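Local coordinates for protein (S)-imine reductase (Streptomyces sp. GF3546, PDB 4OQY) that reduces imines to amines with S selectivity, probably by hydride transfer from NADPH bound to its Rossmann-type domain, at residues N60-L65 and D147-L152; T186-Q191 and A251-V256; F265-E270 and I282-K287. All coordinates share one frame; numbering follows the deposited sequence.

Contact 1: residues N60-L65 and D147-L152; sequences NELIVL and DTLKVL
Leu-62 and Thr-148 meet mainly through methyl groups, with no aromatic ring, amide or carboxylate of either segment lying on or beside a partner across the contact. The flat groups nearby belong to its margins: Phe-22 of helix 13-24, whose side chain is touched by Thr-148 and Leu-152, and the carboxylate of Asp-147, which pairs with Lys-150 of its own segment in a salt bridge (Asp-147 OD1 to Lys-150 NZ 3.4 Å) whose hydrogen bond is weak. The main approach is tip to tip, Leu-62 CD2 standing 3.7 Å from Thr-148 CG2. Two torsions aim these groups. Leu-62 carries CG anti to the backbone N (chi1 -173°), which sends its branch out from the strand; with CG2 anti to its own N, Thr-148 turns a methyl, not its hydroxyl, to the leucine. OG1 points elsewhere and is hydrogen-bonded to Gln-4 OE1, satisfying the polar atom of a buried residue. The same Leu-62 CD2 has a looser second neighbour, 4.4 Å off, in Leu-149 CD2. Val-64 and Leu-152 come less close: Val-64 CG2 lies 4.8 Å from Leu-149 CD2, and Val-64 CG1 lies 4.9 Å from Leu-152 CD1. The separation of 9.0 Å between the CA atoms of Leu-62 and Thr-148 fits side chains bridging a strand and a helix over a sheet. Strand 62-65 runs parallel between strands 6-9 and 88-91 of the Rossmann fold, and the end of helix 139-149 packs over it beside helix 13-24, where Val-64 and Leu-152 both touch Met-18.

Contact 2: residues T186-Q191 and A251-V256; sequences TLALGQ and AGVSTV
Leu-189 and Val-253 mark where a helix end, closed by a Schellman motif, rests on the long helix 163-192 of the all-helical C-terminal domain. The motif falls at Gly-252, whose positive phi of 81° turns the chain out of helix 234-251, a backbone shape that favours glycine. Ala-251 before the turn and Val-253 after it both direct their CB toward helix 163-192, and the CA atoms of Leu-189 and Val-253 are 6.5 Å apart.

The leucine reaches its partner by bending. Its CG is anti to the backbone N (chi1 174°) and chi2 is near +70°, which brings CD1 to the methyl of Ala-251 although the CB itself does not aim there. The valine works differently, as a short branched group: CG1 is anti to the carbonyl carbon and lies against the backbone of helix 163-192, whereas CG2 occupies the crowded position between N and C. What CG1 meets is largely main chain, with Ala-188 O at 3.8 Å and Leu-189 N at 4.2 Å. The methyl of Ala-188 joins this side more loosely, its CB being 4.3 Å from Val-253 CG1. All these are apolar or van der Waals contacts, and together they bury 148 Å².

His-248 of helix 234-251 touches both Leu-189 and Val-253. The loop is also tied to Gln-185, whose NE2 bonds to Ser-254 O, and Val-253 packs on Leu-285 of the second subunit. The tightest point of the contact remains the methyl pair, Leu-189 CD1 to Ala-251 CB, at 3.5 Å.

Contact 3: residues F265-E270 and I282-K287; sequences FKAGME and IEVLKK
Val-284 reaches Ala-267 and Gly-268 with its two methyl groups. Along segment 282-287, Ile-282 comes first and packs on Tyr-184 of the second subunit. Glu-283 follows, gripped by two lysines further along the chain. Val-284 then makes the contact with helix 256-270. With CG1 anti to the backbone N (chi1 178°), its two methyls rest on successive residues of the other helix, CG1 on Ala-267 and CG2 on Gly-268. CG1 meets the methyl of Ala-267, the CB lying 3.8 Å away. CG2 lies against main chain instead, 3.7 Å from Gly-268 CA, with Gly-268 N next at 4.0 Å. Because glycine carries no CB, the backbones can come close: Gly-268 CA and Val-284 CA are 6.0 Å apart. The two segments bury 98 Å² between them.

Leu-285 touches Gln-185 of the second subunit. Lys-286 reaches back to the carboxylate of Glu-283 as a salt bridge, Lys-286 NZ standing 3.0 Å from Glu-283 OE2. It approaches on the syn side, 33° out of the carboxylate plane, and its bond to OE1 is weak. Lys-287 leaves helical geometry but folds over the turn, its NZ 3.2 Å from Glu-283 O. This bond uses a carbonyl lone pair in the plane of the group, at a C=O...N angle of 131°; a side-chain N-H thus reaches the Glu-283 carbonyl, which also takes a weak backbone bond from Lys-286 N. The whole is a close helix-helix contact at a glycine, within the C-terminal helical domain through which the subunits of this reductase family intertwine.

Contact 1 lies in the Rossmann-type domain, whereas contacts 2 and 3 lie in the helical domain on the other side of the chain's centre; the centre of contact 1 is 45 Å from that of contact 2 and 42 Å from that of contact 3. Contacts 1 and 2 are buried, contact 3 partly so. All three join across by apolar packing, but contact 1 is strand against helix, contact 2 a helix-end loop on a long helix, and contact 3 a helix pair meeting at a glycine, flanked by charges. The loop of contact 2 leads into helix 256-270, which carries contact 3, and residues 186-191 and 251-256 touch Ile-282, Leu-285 and Lys-286 of the second subunit.

Contact 1: residues N60-L65 and D147-L152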
# COMPACT_ATOMS: atom_id res chain seq x y z
N ASN B 60 -23.74 -20.64 27.90
CA ASN B 60 -24.39 -19.78 26.89
C ASN B 60 -24.55 -20.52 25.56
O ASN B 60 -23.83 -21.48 25.26
CB ASN B 60 -23.57 -18.51 26.65
CG ASN B 60 -23.58 -17.54 27.85
OD1 ASN B 60 -22.54 -17.28 28.48
ND2 ASN B 60 -24.73 -17.02 28.15
N GLU B 61 -25.50 -20.06 24.76
CA GLU B 61 -25.66 -20.55 23.39
C GLU B 61 -24.56 -19.96 22.49
O GLU B 61 -23.97 -20.68 21.67
CB GLU B 61 -27.05 -20.18 22.83
CG GLU B 61 -27.29 -20.73 21.43
CD GLU B 61 -28.64 -20.37 20.87
OE1 GLU B 61 -29.25 -19.39 21.33
OE2 GLU B 61 -29.09 -21.05 19.93
N LEU B 62 -24.29 -18.67 22.65
CA LEU B 62 -23.34 -17.96 21.80
C LEU B 62 -21.94 -17.94 22.39
O LEU B 62 -21.70 -17.36 23.46
CB LEU B 62 -23.77 -16.52 21.57
CG LEU B 62 -22.90 -15.77 20.56
CD1 LEU B 62 -23.07 -16.36 19.17
CD2 LEU B 62 -23.27 -14.30 20.54
N ILE B 63 -21.04 -18.61 21.68
CA ILE B 63 -19.66 -18.79 22.07
C ILE B 63 -18.78 -18.06 21.07
O ILE B 63 -18.68 -18.45 19.91
CB ILE B 63 -19.27 -20.29 22.02
CG1 ILE B 63 -20.32 -21.15 22.75
CG2 ILE B 63 -17.87 -20.50 22.56
CD1 ILE B 63 -20.53 -20.86 24.23
N VAL B 64 -18.13 -17.01 21.54
CA VAL B 64 -17.22 -16.22 20.74
C VAL B 64 -15.80 -16.64 21.01
O VAL B 64 -15.33 -16.64 22.17
CB VAL B 64 -17.31 -14.73 21.13
CG1 VAL B 64 -16.29 -13.91 20.35
CG2 VAL B 64 -18.72 -14.23 20.88
N LEU B 65 -15.10 -16.99 19.95
CA LEU B 65 -13.72 -17.44 20.03
C LEU B 65 -12.82 -16.37 19.46
O LEU B 65 -13.01 -15.90 18.33
CB LEU B 65 -13.49 -18.72 19.22
CG LEU B 65 -14.40 -19.93 19.44
CD1 LEU B 65 -13.96 -21.04 18.50
CD2 LEU B 65 -14.44 -20.45 20.86
N ASP B 147 -27.75 -8.97 16.80
CA ASP B 147 -27.90 -7.89 17.78
C ASP B 147 -26.84 -8.01 18.88
O ASP B 147 -26.39 -7.00 19.39
CB ASP B 147 -29.31 -7.89 18.39
CG ASP B 147 -30.33 -7.18 17.50
OD1 ASP B 147 -30.00 -6.78 16.36
OD2 ASP B 147 -31.48 -6.99 17.97
N THR B 148 -26.42 -9.22 19.22
CA THR B 148 -25.32 -9.38 20.17
C THR B 148 -23.95 -9.11 19.52
O THR B 148 -23.11 -8.41 20.07
CB THR B 148 -25.36 -10.78 20.78
OG1 THR B 148 -26.63 -10.99 21.42
CG2 THR B 148 -24.25 -10.96 21.78
N LEU B 149 -23.74 -9.61 18.31
CA LEU B 149 -22.47 -9.38 17.62
C LEU B 149 -22.23 -7.88 17.31
O LEU B 149 -21.10 -7.41 17.35
CB LEU B 149 -22.42 -10.23 16.36
CG LEU B 149 -22.47 -11.75 16.62
CD1 LEU B 149 -22.70 -12.50 15.31
CD2 LEU B 149 -21.20 -12.24 17.31
N LYS B 150 -23.31 -7.14 17.03
CA LYS B 150 -23.20 -5.71 16.72
C LYS B 150 -22.66 -4.88 17.86
O LYS B 150 -22.29 -3.72 17.66
CB LYS B 150 -24.56 -5.13 16.38
CG LYS B 150 -25.00 -5.29 14.95
CD LYS B 150 -26.49 -4.90 14.91
CE LYS B 150 -26.97 -4.19 16.18
NZ LYS B 150 -28.41 -3.81 16.24
N VAL B 151 -22.67 -5.43 19.06
CA VAL B 151 -22.15 -4.68 20.19
C VAL B 151 -20.63 -4.53 20.00
O VAL B 151 -20.06 -3.51 20.34
CB VAL B 151 -22.50 -5.37 21.53
CG1 VAL B 151 -21.82 -4.66 22.67
CG2 VAL B 151 -24.01 -5.38 21.74
N LEU B 152 -19.99 -5.53 19.39
CA LEU B 152 -18.54 -5.44 19.21
C LEU B 152 -18.15 -4.49 18.08
O LEU B 152 -17.21 -3.69 18.21
CB LEU B 152 -17.98 -6.85 18.94
CG LEU B 152 -18.22 -7.89 20.04
CD1 LEU B 152 -17.60 -9.22 19.67
CD2 LEU B 152 -17.66 -7.42 21.38

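Contact 2: residues T186-Q191 and A251-V256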
# COMPACT_ATOMS: atom_id res chain seq x y z
N THR B 186 10.93 1.45 1.45
CA THR B 186 11.26 2.82 1.20
C THR B 186 12.21 3.37 2.27
O THR B 186 13.11 4.17 1.98
CB THR B 186 9.93 3.61 1.20
OG1 THR B 186 9.29 3.47 -0.08
CG2 THR B 186 10.14 5.01 1.51
N LEU B 187 12.01 2.95 3.52
CA LEU B 187 12.85 3.45 4.60
C LEU B 187 14.26 2.85 4.45
O LEU B 187 15.26 3.53 4.67
CB LEU B 187 12.23 3.13 5.96
CG LEU B 187 10.87 3.80 6.28
CD1 LEU B 187 10.38 3.34 7.65
CD2 LEU B 187 10.93 5.32 6.23
N ALA B 188 14.33 1.59 4.02
CA ALA B 188 15.60 0.97 3.70
C ALA B 188 16.30 1.71 2.56
O ALA B 188 17.47 2.06 2.68
CB ALA B 188 15.38 -0.50 3.31
N LEU B 189 15.57 1.96 1.48
CA LEU B 189 16.10 2.71 0.34
C LEU B 189 16.60 4.09 0.79
O LEU B 189 17.67 4.53 0.40
CB LEU B 189 15.05 2.85 -0.78
CG LEU B 189 15.43 3.75 -1.97
CD1 LEU B 189 16.51 3.08 -2.81
CD2 LEU B 189 14.22 4.10 -2.82
N GLY B 190 15.81 4.77 1.61
CA GLY B 190 16.24 6.07 2.14
C GLY B 190 17.58 5.99 2.85
O GLY B 190 18.50 6.77 2.58
N GLN B 191 17.70 5.02 3.76
CA GLN B 191 18.93 4.90 4.56
C GLN B 191 20.13 4.60 3.69
O GLN B 191 21.19 5.15 3.91
CB GLN B 191 18.79 3.84 5.64
CG GLN B 191 17.97 4.35 6.80
CD GLN B 191 17.64 3.29 7.83
OE1 GLN B 191 18.04 2.14 7.72
NE2 GLN B 191 16.89 3.69 8.86
N ALA B 251 20.84 0.79 -5.03
CA ALA B 251 21.03 1.19 -3.64
C ALA B 251 21.62 0.08 -2.77
O ALA B 251 22.06 0.33 -1.66
CB ALA B 251 19.73 1.69 -3.05
N GLY B 252 21.63 -1.16 -3.28
CA GLY B 252 22.18 -2.28 -2.54
C GLY B 252 21.25 -2.87 -1.51
O GLY B 252 21.67 -3.67 -0.68
N VAL B 253 19.98 -2.51 -1.54
CA VAL B 253 19.01 -3.03 -0.58
C VAL B 253 18.35 -4.29 -1.14
O VAL B 253 18.63 -4.69 -2.26
CB VAL B 253 17.94 -1.97 -0.22
CG1 VAL B 253 18.59 -0.77 0.44
CG2 VAL B 253 17.13 -1.55 -1.44
N SER B 254 17.49 -4.92 -0.34
CA SER B 254 16.77 -6.11 -0.79
C SER B 254 15.98 -5.78 -2.04
O SER B 254 15.39 -4.71 -2.13
CB SER B 254 15.81 -6.60 0.30
OG SER B 254 14.95 -7.61 -0.17
N THR B 255 15.93 -6.71 -2.99
CA THR B 255 15.10 -6.53 -4.17
C THR B 255 13.96 -7.53 -4.29
O THR B 255 13.29 -7.53 -5.30
CB THR B 255 15.91 -6.55 -5.48
OG1 THR B 255 16.65 -7.76 -5.58
CG2 THR B 255 16.84 -5.39 -5.51
N VAL B 256 13.68 -8.30 -3.24
CA VAL B 256 12.67 -9.36 -3.29
C VAL B 256 11.32 -8.77 -3.67
O VAL B 256 10.62 -9.24 -4.59
CB VAL B 256 12.59 -10.14 -1.95
CG1 VAL B 256 11.38 -11.07 -1.92
CG2 VAL B 256 13.87 -10.96 -1.74

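Contact 3: residues F265-E270 and I282-K287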
# COMPACT_ATOMS: atom_id res chain seq x y z
N PHE B 265 4.34 -7.14 -13.69
CA PHE B 265 4.29 -6.27 -14.87
C PHE B 265 4.90 -6.94 -16.10
O PHE B 265 4.34 -6.87 -17.18
CB PHE B 265 4.97 -4.95 -14.61
CG PHE B 265 4.08 -3.98 -13.90
CD1 PHE B 265 3.88 -4.07 -12.53
CD2 PHE B 265 3.38 -3.02 -14.61
CE1 PHE B 265 3.04 -3.16 -11.86
CE2 PHE B 265 2.55 -2.11 -13.94
CZ PHE B 265 2.36 -2.22 -12.58
N LYS B 266 6.04 -7.58 -15.93
CA LYS B 266 6.64 -8.33 -17.06
C LYS B 266 5.66 -9.35 -17.67
O LYS B 266 5.53 -9.46 -18.90
CB LYS B 266 7.95 -8.99 -16.62
CG LYS B 266 8.63 -9.85 -17.67
CD LYS B 266 9.91 -10.54 -17.22
CE LYS B 266 9.65 -11.50 -16.08
NZ LYS B 266 10.15 -12.89 -16.35
N ALA B 267 4.96 -10.11 -16.84
CA ALA B 267 4.07 -11.13 -17.39
C ALA B 267 2.93 -10.50 -18.16
O ALA B 267 2.48 -11.03 -19.15
CB ALA B 267 3.54 -12.03 -16.28
N GLY B 268 2.44 -9.35 -17.69
CA GLY B 268 1.40 -8.65 -18.44
C GLY B 268 1.87 -8.17 -19.79
O GLY B 268 1.18 -8.34 -20.80
N MET B 269 3.07 -7.63 -19.83
CA MET B 269 3.65 -7.17 -21.08
C MET B 269 3.82 -8.35 -22.04
O MET B 269 3.54 -8.22 -23.21
CB MET B 269 5.00 -6.51 -20.86
CG MET B 269 4.94 -5.22 -20.05
SD MET B 269 4.08 -3.92 -20.92
CE MET B 269 5.29 -3.50 -22.18
N GLU B 270 4.27 -9.48 -21.52
CA GLU B 270 4.52 -10.68 -22.38
C GLU B 270 3.22 -11.30 -22.87
O GLU B 270 3.22 -12.01 -23.88
CB GLU B 270 5.37 -11.69 -21.63
CG GLU B 270 6.76 -11.15 -21.31
CD GLU B 270 7.74 -12.20 -20.78
OE1 GLU B 270 7.31 -13.19 -20.15
OE2 GLU B 270 8.95 -12.01 -21.02
N ILE B 282 -5.24 -7.88 -13.30
CA ILE B 282 -6.12 -8.83 -12.61
C ILE B 282 -6.10 -10.17 -13.35
O ILE B 282 -6.00 -11.22 -12.72
CB ILE B 282 -7.56 -8.30 -12.48
CG1 ILE B 282 -7.58 -7.00 -11.64
CG2 ILE B 282 -8.44 -9.33 -11.80
CD1 ILE B 282 -8.89 -6.24 -11.71
N GLU B 283 -6.13 -10.12 -14.68
CA GLU B 283 -6.04 -11.33 -15.53
C GLU B 283 -4.73 -12.08 -15.35
O GLU B 283 -4.71 -13.31 -15.31
CB GLU B 283 -6.13 -11.01 -17.03
CG GLU B 283 -7.33 -10.20 -17.47
CD GLU B 283 -8.62 -10.79 -16.94
OE1 GLU B 283 -8.85 -11.99 -17.16
OE2 GLU B 283 -9.39 -10.02 -16.31
N VAL B 284 -3.64 -11.34 -15.27
CA VAL B 284 -2.35 -11.93 -15.04
C VAL B 284 -2.32 -12.64 -13.69
O VAL B 284 -1.72 -13.69 -13.55
CB VAL B 284 -1.26 -10.85 -15.05
CG1 VAL B 284 0.11 -11.45 -14.77
CG2 VAL B 284 -1.28 -10.09 -16.38
N LEU B 285 -2.96 -12.06 -12.69
CA LEU B 285 -2.87 -12.62 -11.35
C LEU B 285 -3.83 -13.77 -11.08
O LEU B 285 -3.75 -14.41 -10.05
CB LEU B 285 -3.08 -11.51 -10.30
CG LEU B 285 -1.98 -10.44 -10.29
CD1 LEU B 285 -2.38 -9.28 -9.39
CD2 LEU B 285 -0.62 -10.97 -9.88
N LYS B 286 -4.75 -14.02 -11.99
CA LYS B 286 -5.74 -15.08 -11.80
C LYS B 286 -5.16 -16.49 -11.86
O LYS B 286 -5.78 -17.40 -11.33
CB LYS B 286 -6.85 -14.95 -12.83
CG LYS B 286 -7.70 -13.72 -12.61
CD LYS B 286 -8.87 -13.78 -13.55
CE LYS B 286 -9.85 -12.69 -13.21
NZ LYS B 286 -10.42 -12.10 -14.45
N LYS B 287 -3.98 -16.67 -12.47
CA LYS B 287 -3.39 -18.02 -12.62
C LYS B 287 -1.93 -18.01 -12.27
O LYS B 287 -1.24 -17.07 -12.60
CB LYS B 287 -3.47 -18.53 -14.07
CG LYS B 287 -4.82 -18.43 -14.74
CD LYS B 287 -5.09 -17.02 -15.30
CE LYS B 287 -6.57 -16.81 -15.61
NZ LYS B 287 -6.87 -15.46 -16.17